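Local coordinates for protein putative cytochrome P450 YjiB (Bacillus subtilis subsp. subtilis, PDB 4RM4) that is a putative cytochrome P450 that binds heme and probably acts as a monooxygenase, inserting an atom of molecular oxygen into organic substrates, at residues 246-251 and 360-365; 193-198 and 209-214; 37-42 and 48-53. All blocks are in the same frame, centred on the assembly; numbering follows the deposited sequence.

The three contacts illustrate how a cytochrome P450 builds its scaffold around one buried heme. Contact 1 lies deepest, joining helix 226-257 to helix 352-369, and its Leu247 belongs to the heme pocket. Helix 210-215 of contact 2 is the last helix before helix 226-257 in the chain, and Phe195 of contact 2 packs on that long helix; the Phe195 side chain stays about 11 Å from the heme. In contact 3, an N-terminal hairpin, the Val50 side chain lies about 13 Å from the heme. None of the three touches another. Contacts 1 and 2 are about 28 Å apart between centres, whereas contacts 2 and 3, about 41 Å apart between centres, sit on opposite sides of the chain's centre.

Contact 1 (246-251 and 360-365); sequences NLISNA and NIALTS. With HEM (protoporphyrin IX containing Fe), chain B.
Ile248 and Leu363 approach to 7.0 Å between their CA atoms where two helical segments, 246-251 and 360-365, run in broadly the same direction at 35°, with axes 10.2 Å apart. Four buried apolar side chains span that gap, and each helix contributes one alanine and one branched residue. Ile248 carries CG1 anti to its own carbonyl carbon and extends onward (chi2 162°), which brings the CD1 methyl against CB of Ala362, 3.7 Å away. Leu363 works in the reverse direction: its forked end presents both methyls to Ala251, CD1 lying 3.7 Å and CD2 4.1 Å from the Ala251 CB. The same CD2 also rests 3.9 Å from the backbone O of Ile248. Helix 272-282 touches both members of this pair, Ala251 through Ala279 and Leu363 through Met272 and Val276. One residue before Ile248, Leu247 turns to the cofactor, its CD2 meeting the heme vinyl carbon CBB at 3.3 Å. The long central helix 226-257 of the P450 fold thus presents one flank to the heme and another to helix 352-369. Because the contact across the helices is made by methyl groups, it depends on shape and burial, and its polar neighbours bond to their own helix or to residues outside the contact, such as Ser365 OG to Ile361 O and to Gln113.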
loop_
_atom_site.group_PDB
_atom_site.type_symbol
_atom_site.label_atom_id
_atom_site.label_comp_id
_atom_site.label_asym_id
_atom_site.label_seq_id
_atom_site.Cartn_x
_atom_site.Cartn_y
_atom_site.Cartn_z
ATOM N N ASN A 246 3.068 -2.063 5.955
ATOM C CA ASN A 246 4.326 -2.573 5.427
ATOM C C ASN A 246 5.274 -1.440 5.066
ATOM O O ASN A 246 6.489 -1.594 5.201
ATOM C CB ASN A 246 4.092 -3.532 4.251
ATOM C CG ASN A 246 3.483 -4.857 4.696
ATOM O OD1 ASN A 246 3.644 -5.272 5.843
ATOM N ND2 ASN A 246 2.797 -5.532 3.785
ATOM N N LEU A 247 4.727 -0.298 4.641
ATOM C CA LEU A 247 5.560 0.886 4.400
ATOM C C LEU A 247 6.236 1.300 5.700
ATOM O O LEU A 247 7.447 1.536 5.740
ATOM C CB LEU A 247 4.737 2.064 3.837
ATOM C CG LEU A 247 5.476 3.418 3.769
ATOM C CD1 LEU A 247 6.797 3.302 3.013
ATOM C CD2 LEU A 247 4.573 4.504 3.144
ATOM N N ILE A 248 5.454 1.375 6.773
ATOM C CA ILE A 248 6.008 1.805 8.055
ATOM C C ILE A 248 7.085 0.842 8.572
ATOM O O ILE A 248 8.166 1.286 8.995
ATOM C CB ILE A 248 4.915 1.976 9.102
ATOM C CG1 ILE A 248 4.071 3.211 8.768
ATOM C CG2 ILE A 248 5.535 2.108 10.479
ATOM C CD1 ILE A 248 2.703 3.230 9.492
ATOM N N SER A 249 6.793 -0.460 8.531
ATOM C CA SER A 249 7.784 -1.479 8.912
ATOM C C SER A 249 9.043 -1.415 8.040
ATOM O O SER A 249 10.172 -1.423 8.542
ATOM C CB SER A 249 7.183 -2.890 8.826
ATOM O OG SER A 249 5.997 -3.013 9.590
ATOM N N ASN A 250 8.852 -1.356 6.724
ATOM C CA ASN A 250 9.974 -1.364 5.799
ATOM C C ASN A 250 10.836 -0.106 5.940
ATOM O O ASN A 250 12.061 -0.175 5.820
ATOM C CB ASN A 250 9.496 -1.477 4.340
ATOM C CG ASN A 250 8.852 -2.813 4.016
ATOM O OD1 ASN A 250 8.912 -3.767 4.787
ATOM N ND2 ASN A 250 8.230 -2.881 2.843
ATOM N N ALA A 251 10.195 1.041 6.189
ATOM C CA ALA A 251 10.931 2.297 6.399
ATOM C C ALA A 251 11.778 2.245 7.669
ATOM O O ALA A 251 12.946 2.635 7.674
ATOM C CB ALA A 251 9.964 3.476 6.465
ATOM N N ASN A 360 4.808 9.586 7.769
ATOM C CA ASN A 360 5.566 10.693 8.347
ATOM C C ASN A 360 5.291 10.775 9.839
ATOM O O ASN A 360 6.215 10.858 10.647
ATOM C CB ASN A 360 5.201 12.012 7.674
ATOM C CG ASN A 360 5.999 13.188 8.215
ATOM O OD1 ASN A 360 6.262 13.283 9.414
ATOM N ND2 ASN A 360 6.402 14.083 7.326
ATOM N N ILE A 361 4.012 10.753 10.194
ATOM C CA ILE A 361 3.611 10.827 11.593
ATOM C C ILE A 361 4.054 9.608 12.398
ATOM O O ILE A 361 4.658 9.740 13.464
ATOM C CB ILE A 361 2.101 11.038 11.727
ATOM C CG1 ILE A 361 1.770 12.497 11.398
ATOM C CG2 ILE A 361 1.639 10.641 13.125
ATOM C CD1 ILE A 361 0.318 12.859 11.526
ATOM N N ALA A 362 3.783 8.419 11.874
ATOM C CA ALA A 362 4.230 7.206 12.539
ATOM C C ALA A 362 5.741 7.199 12.766
ATOM O O ALA A 362 6.196 6.946 13.877
ATOM C CB ALA A 362 3.797 5.987 11.778
ATOM N N LEU A 363 6.525 7.484 11.727
ATOM C CA LEU A 363 7.982 7.383 11.861
ATOM C C LEU A 363 8.542 8.477 12.754
ATOM O O LEU A 363 9.355 8.211 13.647
ATOM C CB LEU A 363 8.664 7.427 10.498
ATOM C CG LEU A 363 8.237 6.272 9.594
ATOM C CD1 LEU A 363 8.706 6.496 8.175
ATOM C CD2 LEU A 363 8.746 4.937 10.153
ATOM N N THR A 364 8.124 9.717 12.521
ATOM C CA THR A 364 8.662 10.799 13.333
ATOM C C THR A 364 8.329 10.545 14.804
ATOM O O THR A 364 9.180 10.730 15.681
ATOM C CB THR A 364 8.183 12.187 12.855
ATOM O OG1 THR A 364 8.810 13.214 13.635
ATOM C CG2 THR A 364 6.701 12.299 13.004
ATOM N N SER A 365 7.115 10.069 15.065
ATOM C CA SER A 365 6.663 9.846 16.439
ATOM C C SER A 365 7.407 8.705 17.111
ATOM O O SER A 365 7.782 8.799 18.285
ATOM C CB SER A 365 5.163 9.574 16.475
ATOM O OG SER A 365 4.431 10.671 15.962
HETATM C CHA HEM B . -3.825 2.317 -6.118
HETATM C CHB HEM B . 0.287 1.469 -3.715
HETATM C CHC HEM B . -1.781 3.043 0.409
HETATM C CHD HEM B . -6.036 3.414 -1.880
HETATM C C1A HEM B . -2.514 1.987 -5.842
HETATM C C2A HEM B . -1.498 1.615 -6.807
HETATM C C3A HEM B . -0.362 1.381 -6.145
HETATM C C4A HEM B . -0.611 1.610 -4.741
HETATM C CMA HEM B . 0.997 0.943 -6.760
HETATM C CAA HEM B . -1.682 1.516 -8.342
HETATM C CBA HEM B . -2.351 0.208 -8.719
HETATM C CGA HEM B . -2.278 -0.045 -10.208
HETATM O O1A HEM B . -2.732 -1.144 -10.617
HETATM O O2A HEM B . -1.775 0.825 -10.965
HETATM C C1B HEM B . 0.074 1.858 -2.416
HETATM C C2B HEM B . 1.101 1.944 -1.394
HETATM C C3B HEM B . 0.522 2.358 -0.259
HETATM C C4B HEM B . -0.881 2.579 -0.517
HETATM C CMB HEM B . 2.587 1.591 -1.622
HETATM C CAB HEM B . 1.152 2.644 1.124
HETATM C CBB HEM B . 2.463 2.865 1.240
HETATM C C1C HEM B . -3.097 3.310 0.140
HETATM C C2C HEM B . -4.065 3.865 1.067
HETATM C C3C HEM B . -5.233 3.963 0.419
HETATM C C4C HEM B . -5.045 3.480 -0.921
HETATM C CMC HEM B . -3.727 4.260 2.520
HETATM C CAC HEM B . -6.610 4.471 0.911
HETATM C CBC HEM B . -6.921 4.682 2.194
HETATM C C1D HEM B . -5.847 3.130 -3.214
HETATM C C2D HEM B . -6.904 3.104 -4.184
HETATM C C3D HEM B . -6.225 2.764 -5.516
HETATM C C4D HEM B . -4.816 2.623 -5.208
HETATM C CMD HEM B . -8.397 3.375 -3.918
HETATM C CAD HEM B . -6.914 2.622 -6.894
HETATM C CBD HEM B . -6.865 3.987 -7.585
HETATM C CGD HEM B . -7.428 3.881 -8.982
HETATM O O1D HEM B . -7.751 4.949 -9.572
HETATM O O2D HEM B . -7.568 2.731 -9.473
HETATM N NA HEM B . -1.931 1.962 -4.590
HETATM N NB HEM B . -1.121 2.246 -1.831
HETATM N NC HEM B . -3.727 3.081 -1.068
HETATM N ND HEM B . -4.647 2.856 -3.845
HETATM FE FE HEM B . -2.817 2.679 -2.880
HETATM O O HOH W 1 -3.072 0.278 -2.541
#

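Contact 2 (193-198 and 209-214); sequences AFFAGI and DIISIL
Ile211 packs against Ile198 and Phe195 in a small, wholly apolar contact between two helices that are neighbours in sequence, at the turn where helix 177-204, the G helix of the P450 fold, gives way to the short H helix 210-215. The nearest approach of the backbones is 7.9 Å between the CA atoms of Ile198 and Ile211, and at this spacing the two side chains meet directly. With CG1 anti to the carbonyl carbon (chi1 -75°) and the chain extended beyond, Ile211 carries its CD1 methyl out to the opposing helix, where it lies 3.6 Å from CG2 of Ile198. The two isoleucines cross at about a right angle, and their CG2 methyls are a looser 4.2 Å apart. Ile198 meets its partner through the short branch, while the longer CG1 branch leads away along its own helix. The same Ile211 CD1 stands 4.2 Å from Phe195 CD1, approaching the ring obliquely.

The start of the second helix is capped by polar bonds within segment 209-214. Asp209 is its N-cap: OD1 accepts from the backbone N of Ser212 at 2.8 Å, and OD2 accepts from the Ser212 OG at 2.7 Å. The two oxygens thus hold Ser212 at two points, each donor lying out of the carboxylate plane. Ser212 OG is in turn bonded to the backbone N of Glu207, which ties the first turn to the loop before it.

Beyond the pair, Ile211 also rests on Ile199 and Lys202 of helix 177-204, while Phe195 and Leu214 both reach the long central helix 226-257, Phe195 at Cys233 and Thr234, Leu214 at Leu229 and Phe232.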
loop_
_atom_site.group_PDB
_atom_site.type_symbol
_atom_site.label_atom_id
_atom_site.label_comp_id
_atom_site.label_asym_id
_atom_site.label_seq_id
_atom_site.Cartn_x
_atom_site.Cartn_y
_atom_site.Cartn_z
ATOM N N ALA A 193 -22.918 -4.649 4.058
ATOM C CA ALA A 193 -24.067 -4.316 4.904
ATOM C C ALA A 193 -23.705 -3.307 5.988
ATOM O O ALA A 193 -24.484 -2.414 6.309
ATOM C CB ALA A 193 -24.664 -5.582 5.527
ATOM N N PHE A 194 -22.507 -3.445 6.546
ATOM C CA PHE A 194 -22.043 -2.534 7.573
ATOM C C PHE A 194 -21.875 -1.137 6.980
ATOM O O PHE A 194 -22.374 -0.149 7.541
ATOM C CB PHE A 194 -20.720 -3.042 8.170
ATOM C CG PHE A 194 -20.153 -2.164 9.262
ATOM C CD1 PHE A 194 -19.200 -1.199 8.969
ATOM C CD2 PHE A 194 -20.553 -2.326 10.577
ATOM C CE1 PHE A 194 -18.669 -0.402 9.969
ATOM C CE2 PHE A 194 -20.028 -1.535 11.583
ATOM C CZ PHE A 194 -19.083 -0.571 11.281
ATOM N N PHE A 195 -21.190 -1.049 5.839
ATOM C CA PHE A 195 -21.006 0.242 5.175
ATOM C C PHE A 195 -22.358 0.828 4.758
ATOM O O PHE A 195 -22.540 2.038 4.785
ATOM C CB PHE A 195 -20.083 0.136 3.953
ATOM C CG PHE A 195 -18.626 0.001 4.295
ATOM C CD1 PHE A 195 -18.023 0.867 5.203
ATOM C CD2 PHE A 195 -17.854 -0.988 3.705
ATOM C CE1 PHE A 195 -16.676 0.739 5.516
ATOM C CE2 PHE A 195 -16.512 -1.122 4.025
ATOM C CZ PHE A 195 -15.930 -0.261 4.924
ATOM N N ALA A 196 -23.291 -0.028 4.355
ATOM C CA ALA A 196 -24.630 0.435 3.984
ATOM C C ALA A 196 -25.240 1.190 5.153
ATOM O O ALA A 196 -25.819 2.261 4.983
ATOM C CB ALA A 196 -25.522 -0.743 3.584
ATOM N N GLY A 197 -25.105 0.622 6.344
ATOM C CA GLY A 197 -25.612 1.261 7.546
ATOM C C GLY A 197 -24.970 2.607 7.824
ATOM O O GLY A 197 -25.663 3.576 8.138
ATOM N N ILE A 198 -23.643 2.671 7.729
ATOM C CA ILE A 198 -22.931 3.929 7.981
ATOM C C ILE A 198 -23.315 4.976 6.944
ATOM O O ILE A 198 -23.471 6.155 7.265
ATOM C CB ILE A 198 -21.394 3.753 7.946
ATOM C CG1 ILE A 198 -20.891 3.001 9.178
ATOM C CG2 ILE A 198 -20.727 5.115 7.936
ATOM C CD1 ILE A 198 -21.528 1.683 9.418
ATOM N N ASP A 209 -15.815 12.807 7.789
ATOM C CA ASP A 209 -15.224 11.574 7.326
ATOM C C ASP A 209 -15.443 11.424 5.826
ATOM O O ASP A 209 -16.220 12.159 5.226
ATOM C CB ASP A 209 -15.862 10.403 8.052
ATOM C CG ASP A 209 -17.364 10.379 7.872
ATOM O OD1 ASP A 209 -17.848 9.698 6.946
ATOM O OD2 ASP A 209 -18.053 11.063 8.646
ATOM N N ILE A 210 -14.757 10.456 5.235
ATOM C CA ILE A 210 -14.832 10.202 3.797
ATOM C C ILE A 210 -16.262 9.890 3.334
ATOM O O ILE A 210 -16.685 10.330 2.274
ATOM C CB ILE A 210 -13.928 9.001 3.426
ATOM C CG1 ILE A 210 -12.447 9.412 3.456
ATOM C CG2 ILE A 210 -14.305 8.425 2.053
ATOM C CD1 ILE A 210 -11.478 8.246 3.265
ATOM N N ILE A 211 -16.986 9.105 4.126
ATOM C CA ILE A 211 -18.346 8.702 3.750
ATOM C C ILE A 211 -19.286 9.912 3.709
ATOM O O ILE A 211 -20.065 10.062 2.770
ATOM C CB ILE A 211 -18.886 7.543 4.621
ATOM C CG1 ILE A 211 -18.223 6.228 4.198
ATOM C CG2 ILE A 211 -20.411 7.402 4.457
ATOM C CD1 ILE A 211 -18.488 5.052 5.128
ATOM N N SER A 212 -19.193 10.778 4.715
ATOM C CA SER A 212 -19.939 12.035 4.711
ATOM C C SER A 212 -19.649 12.829 3.445
ATOM O O SER A 212 -20.557 13.338 2.783
ATOM C CB SER A 212 -19.582 12.881 5.938
ATOM O OG SER A 212 -20.002 12.252 7.137
ATOM N N ILE A 213 -18.368 12.944 3.121
ATOM C CA ILE A 213 -17.942 13.712 1.958
ATOM C C ILE A 213 -18.558 13.178 0.662
ATOM O O ILE A 213 -19.032 13.945 -0.168
ATOM C CB ILE A 213 -16.406 13.755 1.871
ATOM C CG1 ILE A 213 -15.842 14.553 3.050
ATOM C CG2 ILE A 213 -15.951 14.381 0.565
ATOM C CD1 ILE A 213 -14.327 14.450 3.190
ATOM N N LEU A 214 -18.575 11.860 0.503
ATOM C CA LEU A 214 -19.057 11.256 -0.732
ATOM C C LEU A 214 -20.588 11.119 -0.792
ATOM O O LEU A 214 -21.138 10.816 -1.850
ATOM C CB LEU A 214 -18.363 9.915 -0.980
ATOM C CG LEU A 214 -16.848 10.070 -1.159
ATOM C CD1 LEU A 214 -16.153 8.723 -1.224
ATOM C CD2 LEU A 214 -16.509 10.907 -2.375
#

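Contact 3 (37-42 and 48-53); sequences APVSFD and WSVFLY
Phe41 and Trp48, a non-hydrogen-bonded pair of the antiparallel ladder, form the tight end of this contact. Phe41, its CG anti to the backbone N (chi1 -167°), lays CB over the six-membered ring of the indole in a CH-pi contact, 3.7 Å from the centroid. Its own ring comes down edge-first over the five-membered ring, CD1 lying 3.3 Å from Trp48 CE2, with the planes at 53° in an edge-to-face pair. On the same face Val39 adds its CG1 methyl at 3.7 Å from Trp48 CE3, though a looser 4.4 Å from Val50 CG2, and Asp308 takes the indole NE1 in a hydrogen bond. Were Trp48 replaced by an alanine, Phe41 and the Val39 methyl would probably lose the surface they pack on, and Asp308 its indole donor. Between the two non-hydrogen-bonded pairs, Ser40 and Ser49 exchange two backbone bonds, while their side chains lie on the other, partly exposed face. At the far end Pro38 CB keeps apolar contact with Leu52 CG at 3.7 Å, yet the backbone pairing opens to water: Phe51 N reaches Pro38 O by a more bent bond (143°), and water 2 bridges Pro38 O to Leu52 N. Strand 47-50 continues the sheet through backbone bonds to Met309 and Leu311, so the arrangement is a classic beta hairpin whose strand 39-42 edges the five-stranded mixed sheet characteristic of the P450 fold.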
loop_
_atom_site.group_PDB
_atom_site.type_symbol
_atom_site.label_atom_id
_atom_site.label_comp_id
_atom_site.label_asym_id
_atom_site.label_seq_id
_atom_site.Cartn_x
_atom_site.Cartn_y
_atom_site.Cartn_z
ATOM N N ALA A 37 17.294 -11.019 -18.114
ATOM C CA ALA A 37 15.997 -11.345 -18.710
ATOM C C ALA A 37 14.958 -10.273 -18.386
ATOM O O ALA A 37 13.969 -10.556 -17.705
ATOM C CB ALA A 37 15.508 -12.736 -18.220
ATOM N N PRO A 38 15.176 -9.042 -18.869
ATOM C CA PRO A 38 14.308 -7.945 -18.414
ATOM C C PRO A 38 12.843 -8.074 -18.837
ATOM O O PRO A 38 11.986 -7.476 -18.190
ATOM C CB PRO A 38 14.947 -6.692 -19.038
ATOM C CG PRO A 38 15.737 -7.218 -20.239
ATOM C CD PRO A 38 16.211 -8.589 -19.820
ATOM N N VAL A 39 12.570 -8.801 -19.916
ATOM C CA VAL A 39 11.200 -9.068 -20.336
ATOM C C VAL A 39 11.064 -10.574 -20.560
ATOM O O VAL A 39 11.559 -11.106 -21.532
ATOM C CB VAL A 39 10.819 -8.306 -21.618
ATOM C CG1 VAL A 39 9.395 -8.644 -22.028
ATOM C CG2 VAL A 39 10.970 -6.807 -21.400
ATOM N N SER A 40 10.384 -11.249 -19.648
ATOM C CA SER A 40 10.473 -12.707 -19.555
ATOM C C SER A 40 9.087 -13.342 -19.648
ATOM O O SER A 40 8.133 -12.791 -19.119
ATOM C CB SER A 40 11.115 -13.059 -18.206
ATOM O OG SER A 40 11.182 -14.450 -18.009
ATOM N N PHE A 41 8.967 -14.492 -20.315
ATOM C CA PHE A 41 7.664 -15.164 -20.394
ATOM C C PHE A 41 7.659 -16.487 -19.634
ATOM O O PHE A 41 8.516 -17.338 -19.831
ATOM C CB PHE A 41 7.250 -15.398 -21.850
ATOM C CG PHE A 41 5.806 -15.802 -22.011
ATOM C CD1 PHE A 41 4.791 -14.890 -21.758
ATOM C CD2 PHE A 41 5.465 -17.083 -22.433
ATOM C CE1 PHE A 41 3.470 -15.241 -21.899
ATOM C CE2 PHE A 41 4.120 -17.443 -22.581
ATOM C CZ PHE A 41 3.127 -16.520 -22.313
ATOM N N ASP A 42 6.676 -16.647 -18.760
ATOM C CA ASP A 42 6.534 -17.852 -17.958
ATOM C C ASP A 42 5.573 -18.762 -18.700
ATOM O O ASP A 42 4.406 -18.425 -18.879
ATOM C CB ASP A 42 5.997 -17.447 -16.576
ATOM C CG ASP A 42 5.681 -18.634 -15.682
ATOM O OD1 ASP A 42 5.261 -19.696 -16.187
ATOM O OD2 ASP A 42 5.820 -18.474 -14.450
ATOM N N TRP A 48 3.869 -12.620 -18.803
ATOM C CA TRP A 48 5.098 -11.859 -18.944
ATOM C C TRP A 48 5.479 -11.148 -17.647
ATOM O O TRP A 48 4.619 -10.638 -16.949
ATOM C CB TRP A 48 4.905 -10.795 -20.021
ATOM C CG TRP A 48 4.770 -11.325 -21.405
ATOM C CD1 TRP A 48 3.625 -11.559 -22.094
ATOM C CD2 TRP A 48 5.840 -11.632 -22.284
ATOM N NE1 TRP A 48 3.913 -12.018 -23.355
ATOM C CE2 TRP A 48 5.277 -12.072 -23.495
ATOM C CE3 TRP A 48 7.231 -11.602 -22.154
ATOM C CZ2 TRP A 48 6.053 -12.474 -24.574
ATOM C CZ3 TRP A 48 8.004 -11.983 -23.232
ATOM C CH2 TRP A 48 7.411 -12.424 -24.423
ATOM N N SER A 49 6.774 -11.087 -17.357
ATOM C CA SER A 49 7.283 -10.288 -16.245
ATOM C C SER A 49 8.227 -9.210 -16.779
ATOM O O SER A 49 9.067 -9.471 -17.629
ATOM C CB SER A 49 7.990 -11.176 -15.213
ATOM O OG SER A 49 7.037 -11.982 -14.540
ATOM N N VAL A 50 8.064 -7.985 -16.300
ATOM C CA VAL A 50 8.815 -6.857 -16.828
ATOM C C VAL A 50 9.557 -6.204 -15.655
ATOM O O VAL A 50 8.955 -5.958 -14.623
ATOM C CB VAL A 50 7.888 -5.850 -17.551
ATOM C CG1 VAL A 50 8.641 -4.592 -17.874
ATOM C CG2 VAL A 50 7.337 -6.479 -18.842
ATOM N N PHE A 51 10.861 -5.960 -15.806
ATOM C CA PHE A 51 11.706 -5.580 -14.671
ATOM C C PHE A 51 12.415 -4.218 -14.753
ATOM O O PHE A 51 12.875 -3.711 -13.731
ATOM C CB PHE A 51 12.767 -6.666 -14.411
ATOM C CG PHE A 51 12.191 -7.985 -13.953
ATOM C CD1 PHE A 51 11.960 -8.223 -12.612
ATOM C CD2 PHE A 51 11.883 -8.984 -14.872
ATOM C CE1 PHE A 51 11.413 -9.445 -12.186
ATOM C CE2 PHE A 51 11.338 -10.199 -14.457
ATOM C CZ PHE A 51 11.105 -10.425 -13.109
ATOM N N LEU A 52 12.530 -3.642 -15.950
ATOM C CA LEU A 52 13.241 -2.367 -16.105
ATOM C C LEU A 52 12.325 -1.175 -15.870
ATOM O O LEU A 52 11.151 -1.207 -16.222
ATOM C CB LEU A 52 13.872 -2.245 -17.501
ATOM C CG LEU A 52 15.025 -3.171 -17.903
ATOM C CD1 LEU A 52 15.438 -2.922 -19.342
ATOM C CD2 LEU A 52 16.225 -2.986 -16.978
ATOM N N TYR A 53 12.870 -0.115 -15.290
ATOM C CA TYR A 53 12.065 1.077 -15.001
ATOM C C TYR A 53 11.236 1.607 -16.198
ATOM O O TYR A 53 10.033 1.819 -16.081
ATOM C CB TYR A 53 12.953 2.183 -14.424
ATOM C CG TYR A 53 12.208 3.432 -14.018
ATOM C CD1 TYR A 53 11.797 3.634 -12.699
ATOM C CD2 TYR A 53 11.915 4.411 -14.957
ATOM C CE1 TYR A 53 11.109 4.796 -12.334
ATOM C CE2 TYR A 53 11.230 5.547 -14.612
ATOM C CZ TYR A 53 10.829 5.742 -13.305
ATOM O OH TYR A 53 10.158 6.904 -12.992
HETATM O O HOH W 2 11.788 -4.649 -18.489
#